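Local coordinates for protein hydrogenase maturation factor (Thermoanaerobacter tengcongensis, PDB 3VTH) that probably transfers the carbamoyl group of carbamoyl phosphate, at the expense of ATP, to the C-terminal cysteine of HypE during [NiFe]-hydrogenase maturation, at residues A[369-374]-A[378-383]. Sequence-based numbering, arbitrary orientation.
With APC (diphosphomethylphosphonic acid adenosyl ester), chain F.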
loop_
_atom_site.group_PDB
_atom_site.type_symbol
_atom_site.label_atom_id
_atom_site.label_comp_id
_atom_site.label_asym_id
_atom_site.label_seq_id
_atom_site.Cartn_x
_atom_site.Cartn_y
_atom_site.Cartn_z
ATOM N N SER A 369 3.579 -2.711 -4.434
ATOM C CA SER A 369 3.159 -2.671 -3.033
ATOM C C SER A 369 4.334 -3.064 -2.141
ATOM O O SER A 369 5.252 -3.747 -2.590
ATOM C CB SER A 369 1.999 -3.639 -2.789
ATOM O OG SER A 369 0.825 -3.165 -3.415
ATOM N N VAL A 370 4.308 -2.586 -0.903
ATOM C CA VAL A 370 5.290 -2.951 0.108
ATOM C C VAL A 370 4.512 -3.418 1.327
ATOM O O VAL A 370 3.658 -2.704 1.836
ATOM C CB VAL A 370 6.216 -1.759 0.492
ATOM C CG1 VAL A 370 7.248 -2.188 1.547
ATOM C CG2 VAL A 370 6.924 -1.199 -0.770
ATOM N N THR A 371 4.804 -4.629 1.786
ATOM C CA THR A 371 4.036 -5.207 2.883
ATOM C C THR A 371 4.927 -5.983 3.852
ATOM O O THR A 371 6.144 -6.026 3.681
ATOM C CB THR A 371 2.869 -6.062 2.366
ATOM O OG1 THR A 371 1.911 -6.229 3.426
ATOM C CG2 THR A 371 3.379 -7.432 1.880
ATOM N N SER A 372 4.321 -6.556 4.884
ATOM C CA SER A 372 5.071 -7.247 5.923
ATOM C C SER A 372 4.089 -8.078 6.727
ATOM O O SER A 372 2.874 -7.923 6.575
ATOM C CB SER A 372 5.729 -6.223 6.869
ATOM O OG SER A 372 4.736 -5.504 7.622
ATOM N N PHE A 373 4.608 -8.927 7.606
ATOM C CA PHE A 373 3.754 -9.662 8.519
ATOM C C PHE A 373 4.294 -9.442 9.907
ATOM O O PHE A 373 5.478 -9.681 10.161
ATOM C CB PHE A 373 3.715 -11.164 8.183
ATOM C CG PHE A 373 2.581 -11.898 8.861
ATOM C CD1 PHE A 373 1.342 -12.019 8.228
ATOM C CD2 PHE A 373 2.743 -12.436 10.134
ATOM C CE1 PHE A 373 0.274 -12.699 8.853
ATOM C CE2 PHE A 373 1.684 -13.114 10.777
ATOM C CZ PHE A 373 0.445 -13.236 10.126
ATOM N N ASN A 374 3.449 -8.969 10.807
ATOM C CA ASN A 374 3.906 -8.706 12.173
ATOM C C ASN A 374 2.741 -8.738 13.144
ATOM O O ASN A 374 1.645 -8.291 12.814
ATOM C CB ASN A 374 4.636 -7.352 12.244
ATOM C CG ASN A 374 5.252 -7.082 13.592
ATOM O OD1 ASN A 374 5.888 -7.966 14.198
ATOM N ND2 ASN A 374 5.069 -5.848 14.089
ATOM N N GLU A 378 -0.904 -9.366 8.460
ATOM C CA GLU A 378 -0.230 -8.561 7.445
ATOM C C GLU A 378 -0.303 -7.084 7.863
ATOM O O GLU A 378 -1.340 -6.614 8.365
ATOM C CB GLU A 378 -0.886 -8.755 6.074
ATOM C CG GLU A 378 -0.366 -7.772 5.026
ATOM C CD GLU A 378 -0.778 -8.116 3.597
ATOM O OE1 GLU A 378 -1.841 -8.747 3.392
ATOM O OE2 GLU A 378 -0.046 -7.714 2.676
ATOM N N ARG A 379 0.815 -6.376 7.707
ATOM C CA ARG A 379 0.872 -4.945 7.993
ATOM C C ARG A 379 1.388 -4.290 6.732
ATOM O O ARG A 379 2.597 -4.277 6.460
ATOM C CB ARG A 379 1.782 -4.639 9.189
ATOM C CG ARG A 379 1.529 -5.511 10.409
ATOM C CD ARG A 379 0.184 -5.233 11.035
ATOM N NE ARG A 379 -0.150 -6.170 12.106
ATOM C CZ ARG A 379 -1.298 -6.149 12.797
ATOM N NH1 ARG A 379 -2.245 -5.261 12.519
ATOM N NH2 ARG A 379 -1.507 -7.030 13.763
ATOM N N ILE A 380 0.470 -3.770 5.932
ATOM C CA ILE A 380 0.892 -3.184 4.666
ATOM C C ILE A 380 1.499 -1.782 4.887
ATOM O O ILE A 380 1.080 -1.045 5.787
ATOM C CB ILE A 380 -0.277 -3.162 3.664
ATOM C CG1 ILE A 380 0.242 -2.953 2.229
ATOM C CG2 ILE A 380 -1.287 -2.073 4.076
ATOM C CD1 ILE A 380 -0.741 -3.490 1.140
ATOM N N ILE A 381 2.506 -1.440 4.086
ATOM C CA ILE A 381 3.221 -0.162 4.204
ATOM C C ILE A 381 2.841 0.732 3.027
ATOM O O ILE A 381 2.618 1.927 3.199
ATOM C CB ILE A 381 4.782 -0.371 4.242
ATOM C CG1 ILE A 381 5.216 -1.041 5.550
ATOM C CG2 ILE A 381 5.543 0.962 4.075
ATOM C CD1 ILE A 381 5.419 -2.544 5.465
ATOM N N ARG A 382 2.784 0.139 1.829
ATOM C CA ARG A 382 2.447 0.877 0.630
ATOM C C ARG A 382 1.448 0.014 -0.130
ATOM O O ARG A 382 1.772 -1.061 -0.595
ATOM C CB ARG A 382 3.706 1.169 -0.206
ATOM C CG ARG A 382 3.420 2.026 -1.482
ATOM C CD ARG A 382 4.730 2.254 -2.282
ATOM N NE ARG A 382 5.529 3.324 -1.681
ATOM C CZ ARG A 382 6.636 3.839 -2.227
ATOM N NH1 ARG A 382 7.101 3.357 -3.377
ATOM N NH2 ARG A 382 7.277 4.842 -1.619
ATOM N N ARG A 383 0.215 0.481 -0.210
ATOM C CA ARG A 383 -0.836 -0.311 -0.816
ATOM C C ARG A 383 -0.983 0.119 -2.265
ATOM O O ARG A 383 -1.478 1.205 -2.565
ATOM C CB ARG A 383 -2.139 -0.168 -0.022
ATOM C CG ARG A 383 -3.298 -1.012 -0.587
ATOM C CD ARG A 383 -4.637 -0.636 0.084
ATOM N NE ARG A 383 -5.782 -1.263 -0.613
ATOM C CZ ARG A 383 -6.224 -2.488 -0.348
ATOM N NH1 ARG A 383 -5.641 -3.232 0.590
ATOM N NH2 ARG A 383 -7.259 -2.993 -1.017
HETATM P PG APC F . 11.460 7.775 -5.426
HETATM O O1G APC F . 11.098 6.798 -6.515
HETATM O O2G APC F . 12.935 7.759 -5.108
HETATM O O3G APC F . 10.921 9.162 -5.626
HETATM P PB APC F . 10.303 5.852 -3.616
HETATM O O1B APC F . 9.119 5.509 -4.465
HETATM O O2B APC F . 10.028 5.916 -2.127
HETATM O O3B APC F . 10.762 7.336 -4.037
HETATM P PA APC F . 11.375 3.110 -4.716
HETATM O O1A APC F . 12.688 2.363 -4.744
HETATM O O2A APC F . 10.669 3.206 -6.020
HETATM C C3A APC F . 11.713 4.752 -3.972
HETATM O "O5'" APC F . 10.325 2.390 -3.728
HETATM C "C5'" APC F . 10.655 1.299 -2.872
HETATM C "C4'" APC F . 10.004 1.543 -1.513
HETATM O "O4'" APC F . 10.250 0.374 -0.722
HETATM C "C3'" APC F . 10.660 2.729 -0.801
HETATM O "O3'" APC F . 9.690 3.549 -0.126
HETATM C "C2'" APC F . 11.541 2.072 0.241
HETATM O "O2'" APC F . 11.820 2.937 1.358
HETATM C "C1'" APC F . 10.781 0.780 0.538
HETATM N N9 APC F . 11.766 -0.171 1.041
HETATM C C8 APC F . 12.699 -0.858 0.328
HETATM N N7 APC F . 13.462 -1.603 1.166
HETATM C C5 APC F . 13.015 -1.385 2.421
HETATM C C6 APC F . 13.370 -1.840 3.783
HETATM N N6 APC F . 14.377 -2.715 3.982
HETATM N N1 APC F . 12.649 -1.358 4.820
HETATM C C2 APC F . 11.625 -0.496 4.650
HETATM N N3 APC F . 11.241 -0.024 3.454
HETATM C C4 APC F . 11.894 -0.437 2.331
#
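Val370 and Arg382 form an antiparallel hydrogen-bonded pair, each N bonded to the other's O. Val370 O also accepts Ile381 N at 2.8 Å, so two consecutive residues face one: a classic beta bulge. Further along, Arg379 N bonds Ser372 O. Two hydroxyls add side-chain bonds. Ser372 OG gives its proton to Arg379 O (2.7 Å), on an in-plane lone pair. Thr371 OG1, anti to its own N (chi1 -161°), reaches the anti lone pair of Glu378 OE2 at 2.6 Å. The Arg379 chain bends at chi2 (-67°) and brings NE to Asn374 O at 2.9 Å. This bond is nearly straight (175°) and lies in the guanidinium plane. Replacing Arg379 with alanine would probably leave Asn374 O without this donor and Asn727 O, in the C-terminal Kae1-like part of the chain, without its bond from NH1. Apolar contact is modest: Val370 CG1 lies 4.1 Å from Ile381 CB. Nucleotide binding adds a further set. Arg382 grips the beta-phosphoryl group of the ATP analogue APC, NH1 to O1B (3.1 Å) and NH2 to O2B (3.0 Å), and Val370 CG2 touches ribose O4'. The pair thus forms part of the nucleotide pocket of the YrdC-like domain. Strand 370-374 runs between strand 283-287, parallel to it, and the edge strand 377-378. Helix 270-277 packs on Phe373 and Glu378, and helix 707-719 on Asn374 and Arg379.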